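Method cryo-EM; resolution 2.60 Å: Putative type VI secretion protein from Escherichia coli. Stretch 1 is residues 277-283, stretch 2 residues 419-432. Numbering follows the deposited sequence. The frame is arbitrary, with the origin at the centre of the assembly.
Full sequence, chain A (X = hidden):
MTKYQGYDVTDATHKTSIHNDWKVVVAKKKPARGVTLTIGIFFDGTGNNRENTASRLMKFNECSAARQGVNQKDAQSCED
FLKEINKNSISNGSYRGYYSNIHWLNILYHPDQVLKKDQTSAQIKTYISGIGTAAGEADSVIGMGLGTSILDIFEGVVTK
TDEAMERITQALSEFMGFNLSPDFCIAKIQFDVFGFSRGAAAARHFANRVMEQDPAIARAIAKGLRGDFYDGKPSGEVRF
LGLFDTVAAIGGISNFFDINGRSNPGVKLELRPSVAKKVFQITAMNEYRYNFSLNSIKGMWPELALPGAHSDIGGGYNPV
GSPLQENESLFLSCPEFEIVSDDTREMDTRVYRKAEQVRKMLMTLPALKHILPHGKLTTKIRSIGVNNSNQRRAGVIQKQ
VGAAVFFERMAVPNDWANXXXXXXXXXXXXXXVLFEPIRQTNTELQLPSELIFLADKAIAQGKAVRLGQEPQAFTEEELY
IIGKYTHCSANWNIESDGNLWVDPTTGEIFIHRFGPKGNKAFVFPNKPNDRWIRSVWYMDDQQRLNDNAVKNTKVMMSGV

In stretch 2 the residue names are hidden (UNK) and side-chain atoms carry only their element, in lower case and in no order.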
# COMPACT_ATOMS: atom_id res chain seq x y z
N LYS A 277 -1.64 10.73 16.73
CA LYS A 277 -2.41 11.88 17.18
C LYS A 277 -3.67 12.04 16.34
O LYS A 277 -4.75 12.33 16.88
CB LYS A 277 -1.55 13.14 17.15
CG LYS A 277 -0.27 12.98 17.95
CD LYS A 277 0.42 14.31 18.19
CE LYS A 277 1.52 14.56 17.18
NZ LYS A 277 2.78 13.83 17.52
N LYS A 278 -3.56 11.86 15.03
CA LYS A 278 -4.71 11.86 14.14
C LYS A 278 -4.60 10.67 13.19
O LYS A 278 -3.53 10.39 12.66
CB LYS A 278 -4.79 13.16 13.33
CG LYS A 278 -4.91 14.41 14.17
CD LYS A 278 -6.22 14.45 14.94
CE LYS A 278 -6.62 15.87 15.27
NZ LYS A 278 -6.34 16.79 14.14
N VAL A 279 -5.71 9.97 13.01
CA VAL A 279 -5.79 8.84 12.08
C VAL A 279 -6.99 9.07 11.17
O VAL A 279 -8.06 9.45 11.65
CB VAL A 279 -5.91 7.50 12.82
CG1 VAL A 279 -6.02 6.35 11.83
CG2 VAL A 279 -4.74 7.28 13.75
N PHE A 280 -6.80 8.85 9.88
CA PHE A 280 -7.88 8.98 8.91
C PHE A 280 -7.79 7.85 7.90
O PHE A 280 -6.72 7.59 7.35
CB PHE A 280 -7.82 10.32 8.18
CG PHE A 280 -8.98 10.57 7.27
CD1 PHE A 280 -10.25 10.77 7.78
CD2 PHE A 280 -8.81 10.60 5.90
CE1 PHE A 280 -11.31 10.99 6.94
CE2 PHE A 280 -9.87 10.84 5.06
CZ PHE A 280 -11.13 11.03 5.59
N GLN A 281 -8.91 7.17 7.66
CA GLN A 281 -9.00 6.18 6.60
C GLN A 281 -10.12 6.55 5.64
O GLN A 281 -11.20 6.97 6.05
CB GLN A 281 -9.27 4.78 7.14
CG GLN A 281 -8.99 3.72 6.10
CD GLN A 281 -9.12 2.32 6.63
OE1 GLN A 281 -9.97 2.03 7.47
NE2 GLN A 281 -8.29 1.42 6.13
N ILE A 282 -9.84 6.40 4.35
CA ILE A 282 -10.86 6.39 3.32
C ILE A 282 -11.16 4.94 2.99
O ILE A 282 -10.28 4.08 3.13
CB ILE A 282 -10.42 7.18 2.08
CG1 ILE A 282 -9.79 8.50 2.50
CG2 ILE A 282 -11.62 7.47 1.20
CD1 ILE A 282 -9.28 9.33 1.35
N THR A 283 -12.40 4.65 2.63
CA THR A 283 -12.84 3.28 2.39
C THR A 283 -13.58 3.23 1.06
O THR A 283 -14.32 4.16 0.72
CB THR A 283 -13.73 2.80 3.55
OG1 THR A 283 -12.90 2.36 4.63
CG2 THR A 283 -14.64 1.66 3.11
N UNK A 419 -9.90 12.93 -6.30
CA UNK A 419 -10.80 13.37 -5.24
C UNK A 419 -10.41 12.72 -3.92
O UNK A 419 -10.35 13.39 -2.87
c UNK A 419 -13.19 13.46 -4.49
c UNK A 419 -12.26 13.06 -5.61
c UNK A 419 -12.64 13.75 -6.91
N UNK A 420 -10.13 11.42 -3.94
CA UNK A 420 -9.71 10.74 -2.72
C UNK A 420 -8.37 11.28 -2.22
O UNK A 420 -8.16 11.41 -1.01
s UNK A 420 -11.23 8.53 -3.39
c UNK A 420 -9.63 9.24 -2.97
N UNK A 421 -7.48 11.63 -3.15
CA UNK A 421 -6.23 12.29 -2.80
C UNK A 421 -6.49 13.60 -2.08
O UNK A 421 -5.84 13.91 -1.08
c UNK A 421 -5.42 12.55 -4.06
c UNK A 421 -4.02 13.10 -3.87
c UNK A 421 -3.17 12.14 -3.07
c UNK A 421 -3.41 13.39 -5.21
N UNK A 422 -7.42 14.40 -2.59
CA UNK A 422 -7.70 15.70 -1.97
C UNK A 422 -8.32 15.53 -0.60
O UNK A 422 -8.06 16.32 0.31
c UNK A 422 -8.71 17.40 -5.24
c UNK A 422 -7.44 18.55 -7.00
n UNK A 422 -6.75 18.49 -8.13
n UNK A 422 -7.94 17.44 -6.48
c UNK A 422 -8.58 16.53 -2.89
c UNK A 422 -7.82 17.04 -4.08
n UNK A 422 -7.61 19.71 -6.39
N UNK A 423 -9.14 14.49 -0.41
CA UNK A 423 -9.69 14.23 0.91
C UNK A 423 -8.59 13.85 1.89
O UNK A 423 -8.55 14.35 3.03
c UNK A 423 -11.41 12.95 2.20
c UNK A 423 -11.84 13.54 -0.16
c UNK A 423 -10.78 13.15 0.84
N UNK A 424 -7.67 12.97 1.47
CA UNK A 424 -6.56 12.62 2.35
C UNK A 424 -5.65 13.81 2.62
O UNK A 424 -5.11 13.96 3.72
c UNK A 424 -4.77 10.85 2.75
c UNK A 424 -5.77 11.45 1.77
c UNK A 424 -6.39 8.76 3.61
s UNK A 424 -5.49 10.16 4.25
N UNK A 425 -5.47 14.68 1.62
CA UNK A 425 -4.67 15.88 1.83
C UNK A 425 -5.32 16.79 2.85
O UNK A 425 -4.63 17.37 3.70
c UNK A 425 -3.82 16.64 -1.90
c UNK A 425 -4.49 16.63 0.50
c UNK A 425 -3.52 16.06 -0.53
c UNK A 425 -2.10 16.35 -0.14
N UNK A 426 -6.64 16.93 2.79
CA UNK A 426 -7.34 17.76 3.77
C UNK A 426 -7.19 17.18 5.17
O UNK A 426 -6.93 17.91 6.13
o UNK A 426 -10.73 18.61 4.59
c UNK A 426 -8.81 17.88 3.39
c UNK A 426 -9.56 18.87 4.25
o UNK A 426 -8.97 19.92 4.59
N UNK A 427 -7.33 15.86 5.30
CA UNK A 427 -7.18 15.23 6.61
C UNK A 427 -5.78 15.43 7.16
O UNK A 427 -5.60 15.80 8.33
c UNK A 427 -7.51 13.74 6.51
N UNK A 428 -4.76 15.19 6.33
CA UNK A 428 -3.39 15.33 6.79
C UNK A 428 -3.06 16.77 7.14
O UNK A 428 -2.40 17.04 8.15
c UNK A 428 -2.43 14.80 5.73
N UNK A 429 -3.52 17.72 6.33
CA UNK A 429 -3.28 19.13 6.62
C UNK A 429 -3.97 19.57 7.89
O UNK A 429 -3.47 20.44 8.61
c UNK A 429 -3.35 20.43 2.98
c UNK A 429 -2.72 20.02 4.30
n UNK A 429 -2.57 20.36 1.91
c UNK A 429 -3.73 19.98 5.43
o UNK A 429 -4.51 20.81 2.93
N UNK A 430 -5.13 18.98 8.20
CA UNK A 430 -5.73 19.21 9.51
C UNK A 430 -4.86 18.65 10.61
O UNK A 430 -4.71 19.27 11.67
c UNK A 430 -7.13 18.59 9.58
c UNK A 430 -8.24 19.51 9.13
c UNK A 430 -9.61 18.88 9.30
o UNK A 430 -10.54 19.27 8.58
o UNK A 430 -9.74 17.98 10.17
N UNK A 431 -4.26 17.48 10.39
CA UNK A 431 -3.40 16.88 11.40
C UNK A 431 -2.12 17.65 11.64
O UNK A 431 -1.42 17.37 12.61
c UNK A 431 -3.06 15.44 11.02
N UNK A 432 -1.79 18.61 10.78
CA UNK A 432 -0.57 19.39 10.91
C UNK A 432 0.46 19.11 9.83
O UNK A 432 1.48 19.80 9.79

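Position 419 carries three carbons, the first bearing the other two, and its side chain is out of reach of the strand; a fork directly at CB is Val 419. At position 420 one carbon is followed by one sulfur. The CB of 420 lies 4.3 Å from CD1 of Ile 282, but the backbone comes nearer, with O of 420 3.3 Å from the same CD1. The short chain ending in sulfur makes this Cys 420.

Position 421 has four carbons forked at the second, and its CB points away from the strand: Leu 421. Position 422, also directed away, runs through three carbons and a nitrogen to a carbon holding two more nitrogens, the guanidinium of Arg 422.

Position 423 again shows a carbon bearing two carbons, now aimed toward the strand. Its CB is 4.1 Å from CD1 of Ile 282, and one of its methyls touches the ring of Phe 280. This is Val 423, whose CG1 sits 3.9 Å from CE2 of Phe 280, so a single short branched side chain meets two strand residues.

At position 424 two carbons, a sulfur and a last carbon form an unbranched chain, whose sulfur reaches Phe 280 and whose terminal carbon reaches Ile 282: Met 424. Its CB points sideways, yet chi1 t followed by chi2 p and chi3 p curls the end nearer to the strand. SD lies 3.7 Å from CD2 of Phe 280, at the ring edge and near its plane, while CE reaches 3.6 Å from CG1 of Ile 282.

Position 425 has four carbons forked at the second and is out of reach: Leu 425. Position 426 has two carbons, the second carrying two oxygens, so it is Asp 426; both oxygens are hydrogen-bonded elsewhere in the structure.

Position 427 has one carbon, directed toward the strand and 3.5 Å from CD2 of Phe 280. A lone CB identifies Ala 427, and it places the backbone close to the aromatic ring. Position 428 also has a single carbon, but it points away: Ala 428.

Position 429 has three carbons, the third carrying one oxygen and one nitrogen, beyond reach of the strand: Gln 429. At 430 the third carbon carries two oxygens instead, and the backbone O of 430 lies 3.9 Å from NZ of Lys 278, a contact without a hydrogen bond; this is Glu 430.

Position 431 is a single carbon whose CB packs 3.7 Å from CB of Lys 278: Ala 431. Position 432 has no side-chain atoms and a phi of 111°, where a CB would jam against the preceding carbonyl O; it is Gly 432, closing the helix in a Schellman motif.

The side-chain packing is apolar, and no hydrogen bond crosses the contact. Strand and helix run nearly antiparallel at 175°, their axes approaching to 8.9 Å. Alternation sends Lys 278, Phe 280 and Ile 282 toward the helix, where 420, 423, 424, 427 and 431 follow its three-and-four spacing. Alanines accompany the closer register, 5.9 Å between CA of Lys 278 and CA of Ala 431, whereas larger side chains fill the wider end around Ile 282.

Stretch 2 419-432: VCLRVMLDAAQEAG
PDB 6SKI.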